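Local structure of amine oxidase domain-containing protein (3NRN) at residues G12-A17 with H67-L72; A17-N22 with L403-F408; K210-I215 with V245-R250; D233-N238 with N372-V377. The protein binds adenosine monophosphate and is probably a flavin-dependent oxidoreductase of the amine oxidase family, its substrate unknown. All coordinates share one frame; numbering follows the deposited sequence.

How the interactions relate
Interactions 1 and 2 use the same helix, 10-21, and share Ala-17. Interaction 1 is a buried apolar seam between two helices, whereas interaction 2, nearer the surface, joins the helix end to a loop through an aromatic pair and a ring edge set against a carbonyl oxygen. Interaction 4 is the buried edge of the parallel sheet and is held by four backbone hydrogen bonds. Interaction 3, also largely buried, joins a bulged strand to the end of helix 241-248 with one backbone bond and a bridging water. Interactions 3 and 4 both touch the AMP and meet at Val-374; interaction 4 also meets interaction 1, Val-377 on Gly-12 and Ile-236 on Ala-15, and interaction 2 at Leu-403.

Interaction 1. Residues G12-A17 with H67-L72; sequences GLLAGA and HLLRIL
Leu-14 lies across from Leu-68, and Ala-17 from Leu-72, on helical segments 12-17 and 67-72, whose axes approach to 10.9 Å with their N-to-C directions 34° apart. No hydrogen bond crosses; the contact is made by aliphatic side chains. Leu-14 uses both branches. Its chi1 of -75° puts CG anti to the carbonyl carbon; of the two methyls beyond, Leu-14 CD2 comes to 4.0 Å from Leu-69 CD2 and Leu-14 CD1 to 4.3 Å from Leu-68 CD1. Leu-72 spreads its two methyls over the next turn of the partner helix: Leu-72 CD1 sits 4.0 Å from Ala-17 CB, and Leu-72 CD2 packs 3.9 Å from Ala-17 C. The small Ala-17 side chain, directed at the other helix, lets the Leu-72 branches reach that backbone. Leu-195 of helix 188-200 touches both Leu-14 and Leu-72. Helix 10-21 follows strand 2-6, and Gly-12 fits the last glycine of a GxGxxG pattern; the seam therefore joins helix 64-72 to what is probably the first helix of a Rossmann-type nucleotide-binding fold.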
loop_
_atom_site.group_PDB
_atom_site.type_symbol
_atom_site.label_atom_id
_atom_site.label_comp_id
_atom_site.label_asym_id
_atom_site.label_seq_id
_atom_site.Cartn_x
_atom_site.Cartn_y
_atom_site.Cartn_z
ATOM N N GLY A 12 11.842 -1.999 -2.018
ATOM C CA GLY A 12 13.229 -2.209 -2.407
ATOM C C GLY A 12 13.863 -0.971 -3.030
ATOM O O GLY A 12 14.987 -0.605 -2.692
ATOM N N LEU A 13 13.142 -0.331 -3.950
ATOM C CA LEU A 13 13.639 0.870 -4.625
ATOM C C LEU A 13 13.779 2.062 -3.668
ATOM O O LEU A 13 14.689 2.875 -3.821
ATOM C CB LEU A 13 12.722 1.223 -5.803
ATOM C CG LEU A 13 12.719 0.152 -6.907
ATOM C CD1 LEU A 13 11.639 0.457 -7.941
ATOM C CD2 LEU A 13 14.104 0.091 -7.553
ATOM N N LEU A 14 12.889 2.161 -2.682
ATOM C CA LEU A 14 12.974 3.251 -1.703
ATOM C C LEU A 14 14.251 3.066 -0.879
ATOM O O LEU A 14 15.021 4.004 -0.689
ATOM C CB LEU A 14 11.744 3.250 -0.765
ATOM C CG LEU A 14 10.413 3.763 -1.345
ATOM C CD1 LEU A 14 9.247 3.431 -0.423
ATOM C CD2 LEU A 14 10.506 5.279 -1.555
ATOM N N ALA A 15 14.472 1.846 -0.396
ATOM C CA ALA A 15 15.655 1.551 0.402
ATOM C C ALA A 15 16.932 1.748 -0.413
ATOM O O ALA A 15 17.899 2.339 0.070
ATOM C CB ALA A 15 15.584 0.132 0.923
ATOM N N GLY A 16 16.927 1.248 -1.647
ATOM C CA GLY A 16 18.090 1.379 -2.507
ATOM C C GLY A 16 18.423 2.833 -2.790
ATOM O O GLY A 16 19.590 3.234 -2.805
ATOM N N ALA A 17 17.393 3.631 -3.016
ATOM C CA ALA A 17 17.587 5.037 -3.294
ATOM C C ALA A 17 18.145 5.758 -2.066
ATOM O O ALA A 17 19.098 6.528 -2.173
ATOM C CB ALA A 17 16.270 5.662 -3.713
ATOM N N HIS A 67 7.058 12.009 2.473
ATOM C CA HIS A 67 8.233 12.521 3.171
ATOM C C HIS A 67 9.511 11.881 2.649
ATOM O O HIS A 67 10.496 12.570 2.401
ATOM C CB HIS A 67 8.143 12.278 4.678
ATOM C CG HIS A 67 9.323 12.808 5.434
ATOM N ND1 HIS A 67 9.667 14.144 5.426
ATOM C CD2 HIS A 67 10.270 12.181 6.171
ATOM C CE1 HIS A 67 10.776 14.316 6.123
ATOM N NE2 HIS A 67 11.163 13.140 6.586
ATOM N N LEU A 68 9.487 10.562 2.489
ATOM C CA LEU A 68 10.646 9.837 2.001
ATOM C C LEU A 68 11.015 10.285 0.600
ATOM O O LEU A 68 12.189 10.460 0.288
ATOM C CB LEU A 68 10.386 8.331 1.979
ATOM C CG LEU A 68 10.847 7.480 3.156
ATOM C CD1 LEU A 68 10.700 5.999 2.766
ATOM C CD2 LEU A 68 12.300 7.804 3.506
ATOM N N LEU A 69 10.008 10.456 -0.250
ATOM C CA LEU A 69 10.266 10.894 -1.614
ATOM C C LEU A 69 10.885 12.292 -1.603
ATOM O O LEU A 69 11.809 12.572 -2.369
ATOM C CB LEU A 69 8.969 10.885 -2.423
ATOM C CG LEU A 69 8.357 9.486 -2.554
ATOM C CD1 LEU A 69 6.970 9.581 -3.161
ATOM C CD2 LEU A 69 9.274 8.607 -3.408
ATOM N N ARG A 70 10.392 13.168 -0.730
ATOM C CA ARG A 70 10.943 14.510 -0.671
ATOM C C ARG A 70 12.415 14.506 -0.259
ATOM O O ARG A 70 13.244 15.110 -0.932
ATOM C CB ARG A 70 10.148 15.402 0.293
ATOM C CG ARG A 70 10.674 16.848 0.339
ATOM C CD ARG A 70 9.796 17.769 1.181
ATOM N NE ARG A 70 8.417 17.784 0.693
ATOM C CZ ARG A 70 7.444 18.528 1.209
ATOM N NH1 ARG A 70 7.687 19.334 2.235
ATOM N NH2 ARG A 70 6.221 18.460 0.700
ATOM N N ILE A 71 12.752 13.816 0.826
ATOM C CA ILE A 71 14.140 13.811 1.278
ATOM C C ILE A 71 15.087 13.082 0.328
ATOM O O ILE A 71 16.295 13.306 0.366
ATOM C CB ILE A 71 14.271 13.235 2.718
ATOM C CG1 ILE A 71 13.912 11.748 2.750
ATOM C CG2 ILE A 71 13.344 14.005 3.657
ATOM C CD1 ILE A 71 14.230 11.086 4.069
ATOM N N LEU A 72 14.544 12.221 -0.531
ATOM C CA LEU A 72 15.374 11.507 -1.498
ATOM C C LEU A 72 15.682 12.386 -2.703
ATOM O O LEU A 72 16.581 12.086 -3.493
ATOM C CB LEU A 72 14.676 10.244 -1.986
ATOM C CG LEU A 72 14.591 9.113 -0.964
ATOM C CD1 LEU A 72 13.833 7.952 -1.569
ATOM C CD2 LEU A 72 15.988 8.694 -0.544
#

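Interaction 2. Residues A17-N22 with L403-F408; sequences AFLARN and LNLGSF
Phe-18 points its ring from the last turns of helix 10-21 at the loop 403-408, with CG anti to the backbone N (chi1 -175°). Its edge meets a carbonyl: Leu-405 O lies near the ring plane, 3.4 Å from Phe-18 CE2. The tips of two rings also meet, Phe-18 CE1 standing 3.9 Å from Phe-408 CZ; the planes are inclined at 51° and the centroids lie 5.8 Å apart. Gly-406 CA is 4.1 Å from Phe-18 CZ. Alongside, the Leu-19 and Leu-405 side chains cross at about a right angle, Leu-19 CD2 being 3.9 Å from Leu-405 CD1. An alanine in place of Phe-18 would probably open a gap between helix and loop and leave the Phe-408 tip without its aromatic partner. Further out, Leu-400 touches Phe-18, Leu-19 and Phe-408, Phe-408 N is hydrogen-bonded to Glu-401 OE2, and a Schellman motif at Asn-404 ends helix 388-402. With no hydrogen bond crossing, cohesion probably comes from apolar burial and dispersion, perhaps aided by attraction between a ring-edge hydrogen of Phe-18 and Leu-405 O.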
loop_
_atom_site.group_PDB
_atom_site.type_symbol
_atom_site.label_atom_id
_atom_site.label_comp_id
_atom_site.label_asym_id
_atom_site.label_seq_id
_atom_site.Cartn_x
_atom_site.Cartn_y
_atom_site.Cartn_z
ATOM N N ALA A 17 17.393 3.631 -3.016
ATOM C CA ALA A 17 17.587 5.037 -3.294
ATOM C C ALA A 17 18.145 5.758 -2.066
ATOM O O ALA A 17 19.098 6.528 -2.173
ATOM C CB ALA A 17 16.270 5.662 -3.713
ATOM N N PHE A 18 17.558 5.506 -0.898
ATOM C CA PHE A 18 18.013 6.169 0.324
ATOM C C PHE A 18 19.473 5.862 0.620
ATOM O O PHE A 18 20.262 6.762 0.933
ATOM C CB PHE A 18 17.165 5.743 1.532
ATOM C CG PHE A 18 17.505 6.483 2.802
ATOM C CD1 PHE A 18 16.864 7.677 3.121
ATOM C CD2 PHE A 18 18.492 6.002 3.665
ATOM C CE1 PHE A 18 17.202 8.385 4.289
ATOM C CE2 PHE A 18 18.840 6.700 4.835
ATOM C CZ PHE A 18 18.191 7.897 5.145
ATOM N N LEU A 19 19.827 4.586 0.519
ATOM C CA LEU A 19 21.183 4.144 0.799
ATOM C C LEU A 19 22.191 4.593 -0.256
ATOM O O LEU A 19 23.332 4.918 0.074
ATOM C CB LEU A 19 21.206 2.621 0.954
ATOM C CG LEU A 19 20.425 2.094 2.166
ATOM C CD1 LEU A 19 20.369 0.574 2.136
ATOM C CD2 LEU A 19 21.086 2.579 3.460
ATOM N N ALA A 20 21.780 4.618 -1.520
ATOM C CA ALA A 20 22.681 5.051 -2.589
ATOM C C ALA A 20 22.993 6.529 -2.379
ATOM O O ALA A 20 24.133 6.969 -2.541
ATOM C CB ALA A 20 22.035 4.845 -3.940
ATOM N N ARG A 21 21.972 7.289 -2.009
ATOM C CA ARG A 21 22.140 8.715 -1.755
ATOM C C ARG A 21 23.154 8.921 -0.637
ATOM O O ARG A 21 23.960 9.850 -0.690
ATOM C CB ARG A 21 20.811 9.356 -1.346
ATOM C CG ARG A 21 20.220 10.315 -2.372
ATOM C CD ARG A 21 19.588 11.512 -1.665
ATOM N NE ARG A 21 18.851 11.101 -0.466
ATOM C CZ ARG A 21 19.067 11.583 0.758
ATOM N NH1 ARG A 21 20.000 12.505 0.965
ATOM N NH2 ARG A 21 18.354 11.135 1.784
ATOM N N ASN A 22 23.117 8.057 0.374
ATOM C CA ASN A 22 24.049 8.181 1.486
ATOM C C ASN A 22 25.429 7.569 1.239
ATOM O O ASN A 22 26.129 7.189 2.177
ATOM C CB ASN A 22 23.442 7.600 2.768
ATOM C CG ASN A 22 22.397 8.512 3.380
ATOM O OD1 ASN A 22 21.217 8.457 3.028
ATOM N ND2 ASN A 22 22.829 9.371 4.291
ATOM N N LEU A 403 19.081 -0.348 11.225
ATOM C CA LEU A 403 20.437 -0.497 10.705
ATOM C C LEU A 403 21.298 0.651 11.182
ATOM O O LEU A 403 22.493 0.694 10.899
ATOM C CB LEU A 403 20.429 -0.506 9.172
ATOM C CG LEU A 403 19.749 -1.706 8.517
ATOM C CD1 LEU A 403 19.673 -1.498 7.012
ATOM C CD2 LEU A 403 20.520 -2.977 8.862
ATOM N N ASN A 404 20.686 1.580 11.910
ATOM C CA ASN A 404 21.403 2.757 12.388
ATOM C C ASN A 404 22.024 3.444 11.172
ATOM O O ASN A 404 23.163 3.903 11.213
ATOM C CB ASN A 404 22.493 2.366 13.394
ATOM C CG ASN A 404 21.917 1.792 14.679
ATOM O OD1 ASN A 404 22.217 0.659 15.061
ATOM N ND2 ASN A 404 21.080 2.575 15.348
ATOM N N LEU A 405 21.254 3.497 10.087
ATOM C CA LEU A 405 21.691 4.127 8.849
ATOM C C LEU A 405 20.751 5.264 8.453
ATOM O O LEU A 405 20.945 5.912 7.428
ATOM C CB LEU A 405 21.755 3.100 7.715
ATOM C CG LEU A 405 22.799 1.987 7.854
ATOM C CD1 LEU A 405 22.739 1.083 6.640
ATOM C CD2 LEU A 405 24.186 2.595 7.990
ATOM N N GLY A 406 19.732 5.501 9.270
ATOM C CA GLY A 406 18.793 6.575 8.986
ATOM C C GLY A 406 18.063 7.004 10.243
ATOM O O GLY A 406 17.846 6.190 11.137
ATOM N N SER A 407 17.691 8.279 10.323
ATOM C CA SER A 407 16.970 8.787 11.488
ATOM C C SER A 407 15.793 9.642 11.031
ATOM O O SER A 407 15.957 10.552 10.215
ATOM C CB SER A 407 17.903 9.612 12.377
ATOM O OG SER A 407 17.264 9.934 13.598
ATOM N N PHE A 408 14.612 9.356 11.571
ATOM C CA PHE A 408 13.397 10.067 11.185
ATOM C C PHE A 408 12.594 10.577 12.371
ATOM O O PHE A 408 12.542 9.930 13.409
ATOM C CB PHE A 408 12.514 9.130 10.361
ATOM C CG PHE A 408 13.227 8.504 9.211
ATOM C CD1 PHE A 408 13.348 9.182 8.005
ATOM C CD2 PHE A 408 13.851 7.268 9.358
ATOM C CE1 PHE A 408 14.091 8.642 6.955
ATOM C CE2 PHE A 408 14.595 6.723 8.318
ATOM C CZ PHE A 408 14.714 7.412 7.117
#

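Interaction 3. Residues K210-I215 with V245-R250; sequences KEVVEI and VKLIGR. With AMP (adenosine monophosphate), chain B.
Val-212 to Ile-215 form part of an outer strand of a three-stranded antiparallel sheet, interrupted by a classic beta bulge in which Val-213 and Glu-214 both face Tyr-223. Leu-247 packs along this strand from Val-212 to Ile-215, and Ile-248 meets Ile-215, both at the end of helix 241-248; the backbone of Val-212 also pairs with the adenine of AMP. Val-212 N donates to AMP N1 at 3.1 Å, and AMP N6 donates to Val-212 O at 3.1 Å, so the backbone of one residue serves both the N1 acceptor and the N6 donor. Such pairing is consistent with the way amine oxidase relatives hold the adenine of FAD; Glu-30 and Arg-38 provide further bonds to the AMP. Leu-247 is the main side chain of the contact. Its CD2 reaches 3.5 Å from Val-212 O and also touches the carbonyl carbon of Val-213, while its CB lies 3.9 Å from Ile-215 CG1. Leu-247 O is approached twice: Ile-215 N donates to it at 3.0 Å, almost straight at 173° but from 57° above the carbonyl plane, and Glu-214 CA makes a CA-H...O contact. Ile-215 O in turn receives a nearly linear CA-H...O contact from Ile-248 CA at 3.5 Å. A water closes the joint, donating to Ile-215 O at 3.0 Å and to Ile-248 O at 2.9 Å.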
loop_
_atom_site.group_PDB
_atom_site.type_symbol
_atom_site.label_atom_id
_atom_site.label_comp_id
_atom_site.label_asym_id
_atom_site.label_seq_id
_atom_site.Cartn_x
_atom_site.Cartn_y
_atom_site.Cartn_z
ATOM N N LYS A 210 17.306 -11.050 -13.123
ATOM C CA LYS A 210 18.231 -11.649 -12.167
ATOM C C LYS A 210 17.376 -12.224 -11.050
ATOM O O LYS A 210 16.913 -11.496 -10.172
ATOM C CB LYS A 210 19.192 -10.602 -11.598
ATOM C CG LYS A 210 20.154 -10.031 -12.613
ATOM C CD LYS A 210 21.056 -11.112 -13.181
ATOM C CE LYS A 210 21.815 -10.597 -14.386
ATOM N NZ LYS A 210 22.512 -11.697 -15.104
ATOM N N GLU A 211 17.155 -13.532 -11.099
ATOM C CA GLU A 211 16.340 -14.193 -10.096
ATOM C C GLU A 211 17.215 -14.714 -8.976
ATOM O O GLU A 211 18.044 -15.594 -9.194
ATOM C CB GLU A 211 15.583 -15.363 -10.715
ATOM C CG GLU A 211 14.643 -16.050 -9.749
ATOM C CD GLU A 211 14.114 -17.356 -10.290
ATOM O OE1 GLU A 211 13.937 -17.452 -11.522
ATOM O OE2 GLU A 211 13.864 -18.281 -9.487
ATOM N N VAL A 212 17.036 -14.175 -7.777
ATOM C CA VAL A 212 17.822 -14.638 -6.645
ATOM C C VAL A 212 17.305 -16.002 -6.198
ATOM O O VAL A 212 16.097 -16.210 -6.082
ATOM C CB VAL A 212 17.737 -13.646 -5.463
ATOM C CG1 VAL A 212 18.525 -14.187 -4.264
ATOM C CG2 VAL A 212 18.287 -12.304 -5.886
ATOM N N VAL A 213 18.216 -16.939 -5.957
ATOM C CA VAL A 213 17.816 -18.270 -5.519
ATOM C C VAL A 213 18.394 -18.611 -4.154
ATOM O O VAL A 213 18.034 -19.613 -3.548
ATOM C CB VAL A 213 18.257 -19.357 -6.530
ATOM C CG1 VAL A 213 17.668 -19.054 -7.899
ATOM C CG2 VAL A 213 19.766 -19.426 -6.610
ATOM N N GLU A 214 19.277 -17.757 -3.656
ATOM C CA GLU A 214 19.891 -18.021 -2.372
ATOM C C GLU A 214 20.515 -16.793 -1.746
ATOM O O GLU A 214 21.295 -16.089 -2.388
ATOM C CB GLU A 214 20.976 -19.088 -2.533
ATOM C CG GLU A 214 21.550 -19.614 -1.223
ATOM C CD GLU A 214 22.796 -20.459 -1.442
ATOM O OE1 GLU A 214 22.841 -21.204 -2.447
ATOM O OE2 GLU A 214 23.727 -20.386 -0.610
ATOM N N ILE A 215 20.160 -16.532 -0.493
ATOM C CA ILE A 215 20.748 -15.420 0.246
ATOM C C ILE A 215 21.522 -16.174 1.316
ATOM O O ILE A 215 20.949 -16.617 2.311
ATOM C CB ILE A 215 19.680 -14.520 0.915
ATOM C CG1 ILE A 215 18.767 -13.908 -0.148
ATOM C CG2 ILE A 215 20.359 -13.413 1.712
ATOM C CD1 ILE A 215 17.636 -13.042 0.420
ATOM N N VAL A 245 12.450 -16.275 3.793
ATOM C CA VAL A 245 12.812 -17.382 4.673
ATOM C C VAL A 245 13.320 -18.527 3.785
ATOM O O VAL A 245 14.333 -19.166 4.081
ATOM C CB VAL A 245 11.582 -17.859 5.503
ATOM C CG1 VAL A 245 11.840 -19.242 6.092
ATOM C CG2 VAL A 245 11.299 -16.868 6.623
ATOM N N LYS A 246 12.626 -18.764 2.676
ATOM C CA LYS A 246 13.018 -19.815 1.737
ATOM C C LYS A 246 14.382 -19.550 1.086
ATOM O O LYS A 246 15.172 -20.474 0.880
ATOM C CB LYS A 246 11.956 -19.969 0.644
ATOM C CG LYS A 246 12.352 -20.943 -0.454
ATOM C CD LYS A 246 11.393 -20.898 -1.632
ATOM C CE LYS A 246 11.832 -21.857 -2.732
ATOM N NZ LYS A 246 10.929 -21.810 -3.917
ATOM N N LEU A 247 14.666 -18.292 0.759
ATOM C CA LEU A 247 15.940 -17.955 0.123
ATOM C C LEU A 247 17.104 -18.085 1.083
ATOM O O LEU A 247 18.222 -18.429 0.695
ATOM C CB LEU A 247 15.901 -16.528 -0.437
ATOM C CG LEU A 247 14.973 -16.303 -1.638
ATOM C CD1 LEU A 247 14.987 -14.834 -2.028
ATOM C CD2 LEU A 247 15.424 -17.167 -2.818
ATOM N N ILE A 248 16.833 -17.804 2.350
ATOM C CA ILE A 248 17.851 -17.881 3.379
ATOM C C ILE A 248 18.025 -19.310 3.866
ATOM O O ILE A 248 19.148 -19.782 4.035
ATOM C CB ILE A 248 17.477 -16.987 4.577
ATOM C CG1 ILE A 248 17.674 -15.514 4.201
ATOM C CG2 ILE A 248 18.299 -17.382 5.791
ATOM C CD1 ILE A 248 17.141 -14.540 5.223
ATOM N N GLY A 249 16.902 -19.987 4.086
ATOM C CA GLY A 249 16.935 -21.354 4.583
ATOM C C GLY A 249 16.227 -21.418 5.923
ATOM O O GLY A 249 16.556 -20.680 6.860
ATOM N N ARG A 250 15.249 -22.310 6.012
ATOM C CA ARG A 250 14.449 -22.492 7.217
ATOM C C ARG A 250 15.221 -22.763 8.507
ATOM O O ARG A 250 14.794 -22.341 9.581
ATOM C CB ARG A 250 13.443 -23.625 6.998
ATOM C CG ARG A 250 12.448 -23.367 5.883
ATOM C CD ARG A 250 11.547 -24.591 5.677
ATOM N NE ARG A 250 10.660 -24.861 6.811
ATOM C CZ ARG A 250 9.543 -24.187 7.066
ATOM N NH1 ARG A 250 9.160 -23.193 6.274
ATOM N NH2 ARG A 250 8.798 -24.517 8.107
HETATM P P AMP B . 6.441 -6.003 -4.900
HETATM O O1P AMP B . 7.222 -5.654 -3.649
HETATM O O2P AMP B . 5.662 -7.294 -4.664
HETATM O O3P AMP B . 5.710 -4.871 -5.504
HETATM O "O5'" AMP B . 7.664 -6.433 -5.837
HETATM C "C5'" AMP B . 8.669 -7.314 -5.322
HETATM C "C4'" AMP B . 9.589 -7.509 -6.519
HETATM O "O4'" AMP B . 10.438 -8.649 -6.352
HETATM C "C3'" AMP B . 8.869 -7.700 -7.844
HETATM O "O3'" AMP B . 9.425 -6.678 -8.697
HETATM C "C2'" AMP B . 9.282 -9.128 -8.260
HETATM O "O2'" AMP B . 9.402 -9.369 -9.676
HETATM C "C1'" AMP B . 10.645 -9.225 -7.600
HETATM N N9 AMP B . 11.065 -10.587 -7.216
HETATM C C8 AMP B . 10.300 -11.573 -6.677
HETATM N N7 AMP B . 11.078 -12.648 -6.385
HETATM C C5 AMP B . 12.346 -12.316 -6.667
HETATM C C6 AMP B . 13.634 -13.019 -6.589
HETATM N N6 AMP B . 13.652 -14.297 -6.121
HETATM N N1 AMP B . 14.729 -12.328 -6.989
HETATM C C2 AMP B . 14.653 -11.020 -7.416
HETATM N N3 AMP B . 13.496 -10.327 -7.570
HETATM C C4 AMP B . 12.345 -10.948 -7.212
HETATM O O HOH W 1 21.676 -18.523 4.565
#

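Interaction 4. Residues D233-N238 with N372-V377; sequences DVAISN and NEVLVV. With AMP (adenosine monophosphate), chain B.
Ser-237 N donates to Leu-375 O at 2.8 Å and 167°, the shortest of four backbone bonds that join strands 234-237 and 374-376 in parallel, their directions 21° apart. Ala-235 uses both its groups: its N donates to Glu-373 O at 3.0 Å, and its O accepts from Leu-375 N at 3.1 Å. Last, Val-377 N donates to Ser-237 O at 2.9 Å. All four donors approach nearly along the C=O axis. Ala-235 CB and Val-374 CG2 meet at 3.9 Å on one face of the sheet. Ile-236 CG2 and Val-377 CG2 come closer, 3.6 Å, with that Val-377 methyl between its backbone N and carbonyl carbon. Asn-238 brings the first strand to the AMP, its O 3.2 Å from AMP C5', and its amide group, whose orientation is uncertain, lies between Val-377 and the phosphate. An alanine here would probably open a gap between Val-377 and the AMP phosphate and remove the polar group beside it. Helix 388-402 packs on Leu-375 and Val-377, helix 241-248 on Val-374 and Val-376, with Ser-237 OG hydrogen-bonded to Thr-244 OG1; strand 234-237 pairs on its other edge with strand 2-6, and 374-376 is an outermost strand of the five-stranded sheet.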
loop_
_atom_site.group_PDB
_atom_site.type_symbol
_atom_site.label_atom_id
_atom_site.label_comp_id
_atom_site.label_asym_id
_atom_site.label_seq_id
_atom_site.Cartn_x
_atom_site.Cartn_y
_atom_site.Cartn_z
ATOM N N ASP A 233 27.178 -6.518 2.514
ATOM C CA ASP A 233 27.403 -6.181 3.921
ATOM C C ASP A 233 26.010 -6.235 4.551
ATOM O O ASP A 233 25.840 -6.634 5.699
ATOM C CB ASP A 233 28.007 -4.777 4.056
ATOM C CG ASP A 233 29.431 -4.710 3.525
ATOM O OD1 ASP A 233 30.259 -5.539 3.954
ATOM O OD2 ASP A 233 29.724 -3.840 2.678
ATOM N N VAL A 234 25.018 -5.846 3.751
ATOM C CA VAL A 234 23.621 -5.848 4.141
ATOM C C VAL A 234 22.769 -6.246 2.935
ATOM O O VAL A 234 23.069 -5.880 1.797
ATOM C CB VAL A 234 23.167 -4.449 4.628
ATOM C CG1 VAL A 234 21.653 -4.387 4.696
ATOM C CG2 VAL A 234 23.754 -4.163 6.003
ATOM N N ALA A 235 21.712 -7.005 3.191
ATOM C CA ALA A 235 20.807 -7.432 2.135
ATOM C C ALA A 235 19.405 -6.951 2.491
ATOM O O ALA A 235 18.948 -7.143 3.622
ATOM C CB ALA A 235 20.829 -8.957 2.004
ATOM N N ILE A 236 18.731 -6.315 1.535
ATOM C CA ILE A 236 17.373 -5.828 1.752
ATOM C C ILE A 236 16.426 -6.633 0.870
ATOM O O ILE A 236 16.475 -6.543 -0.360
ATOM C CB ILE A 236 17.217 -4.333 1.371
ATOM C CG1 ILE A 236 18.154 -3.469 2.220
ATOM C CG2 ILE A 236 15.757 -3.903 1.536
ATOM C CD1 ILE A 236 17.966 -3.610 3.709
ATOM N N SER A 237 15.561 -7.419 1.495
ATOM C CA SER A 237 14.615 -8.224 0.737
ATOM C C SER A 237 13.262 -7.535 0.588
ATOM O O SER A 237 12.648 -7.126 1.569
ATOM C CB SER A 237 14.421 -9.589 1.403
ATOM O OG SER A 237 13.576 -10.411 0.613
ATOM N N ASN A 238 12.802 -7.411 -0.649
ATOM C CA ASN A 238 11.515 -6.785 -0.930
ATOM C C ASN A 238 10.596 -7.860 -1.507
ATOM O O ASN A 238 9.659 -7.561 -2.246
ATOM C CB ASN A 238 11.719 -5.642 -1.933
ATOM C CG ASN A 238 10.455 -4.836 -2.192
ATOM O OD1 ASN A 238 9.594 -4.670 -1.317
ATOM N ND2 ASN A 238 10.357 -4.305 -3.390
ATOM N N ASN A 372 19.466 -9.492 11.378
ATOM C CA ASN A 372 19.935 -8.113 11.284
ATOM C C ASN A 372 20.715 -7.817 9.999
ATOM O O ASN A 372 20.731 -6.678 9.529
ATOM C CB ASN A 372 20.829 -7.776 12.485
ATOM C CG ASN A 372 20.166 -8.078 13.820
ATOM O OD1 ASN A 372 18.984 -7.802 14.019
ATOM N ND2 ASN A 372 20.934 -8.633 14.746
ATOM N N GLU A 373 21.376 -8.833 9.446
ATOM C CA GLU A 373 22.162 -8.665 8.221
ATOM C C GLU A 373 21.244 -8.660 7.008
ATOM O O GLU A 373 21.609 -8.181 5.934
ATOM C CB GLU A 373 23.200 -9.788 8.072
ATOM C CG GLU A 373 22.628 -11.202 8.037
ATOM C CD GLU A 373 22.485 -11.828 9.426
ATOM O OE1 GLU A 373 21.767 -11.263 10.281
ATOM O OE2 GLU A 373 23.096 -12.895 9.661
ATOM N N VAL A 374 20.055 -9.224 7.187
ATOM C CA VAL A 374 19.055 -9.259 6.130
ATOM C C VAL A 374 17.773 -8.746 6.746
ATOM O O VAL A 374 17.360 -9.226 7.803
ATOM C CB VAL A 374 18.785 -10.693 5.610
ATOM C CG1 VAL A 374 17.724 -10.652 4.525
ATOM C CG2 VAL A 374 20.065 -11.308 5.079
ATOM N N LEU A 375 17.157 -7.766 6.093
ATOM C CA LEU A 375 15.902 -7.197 6.569
ATOM C C LEU A 375 14.863 -7.261 5.467
ATOM O O LEU A 375 15.193 -7.325 4.287
ATOM C CB LEU A 375 16.083 -5.740 7.004
ATOM C CG LEU A 375 17.047 -5.449 8.155
ATOM C CD1 LEU A 375 16.951 -3.970 8.503
ATOM C CD2 LEU A 375 16.707 -6.318 9.374
ATOM N N VAL A 376 13.602 -7.233 5.863
ATOM C CA VAL A 376 12.496 -7.301 4.917
ATOM C C VAL A 376 11.754 -5.970 4.835
ATOM O O VAL A 376 11.464 -5.356 5.862
ATOM C CB VAL A 376 11.491 -8.409 5.350
ATOM C CG1 VAL A 376 10.215 -8.349 4.499
ATOM C CG2 VAL A 376 12.142 -9.773 5.225
ATOM N N VAL A 377 11.471 -5.508 3.618
ATOM C CA VAL A 377 10.699 -4.277 3.437
ATOM C C VAL A 377 9.644 -4.580 2.388
ATOM O O VAL A 377 9.762 -5.579 1.668
ATOM C CB VAL A 377 11.558 -3.061 2.967
ATOM C CG1 VAL A 377 12.631 -2.753 4.005
ATOM C CG2 VAL A 377 12.180 -3.333 1.591
HETATM P P AMP B . 6.441 -6.003 -4.900
HETATM O O1P AMP B . 7.222 -5.654 -3.649
HETATM O O2P AMP B . 5.662 -7.294 -4.664
HETATM O O3P AMP B . 5.710 -4.871 -5.504
HETATM O "O5'" AMP B . 7.664 -6.433 -5.837
HETATM C "C5'" AMP B . 8.669 -7.314 -5.322
HETATM C "C4'" AMP B . 9.589 -7.509 -6.519
HETATM O "O4'" AMP B . 10.438 -8.649 -6.352
HETATM C "C3'" AMP B . 8.869 -7.700 -7.844
HETATM O "O3'" AMP B . 9.425 -6.678 -8.697
HETATM C "C2'" AMP B . 9.282 -9.128 -8.260
HETATM O "O2'" AMP B . 9.402 -9.369 -9.676
HETATM C "C1'" AMP B . 10.645 -9.225 -7.600
HETATM N N9 AMP B . 11.065 -10.587 -7.216
HETATM C C8 AMP B . 10.300 -11.573 -6.677
HETATM N N7 AMP B . 11.078 -12.648 -6.385
HETATM C C5 AMP B . 12.346 -12.316 -6.667
HETATM C C6 AMP B . 13.634 -13.019 -6.589
HETATM N N6 AMP B . 13.652 -14.297 -6.121
HETATM N N1 AMP B . 14.729 -12.328 -6.989
HETATM C C2 AMP B . 14.653 -11.020 -7.416
HETATM N N3 AMP B . 13.496 -10.327 -7.570
HETATM C C4 AMP B . 12.345 -10.948 -7.212
#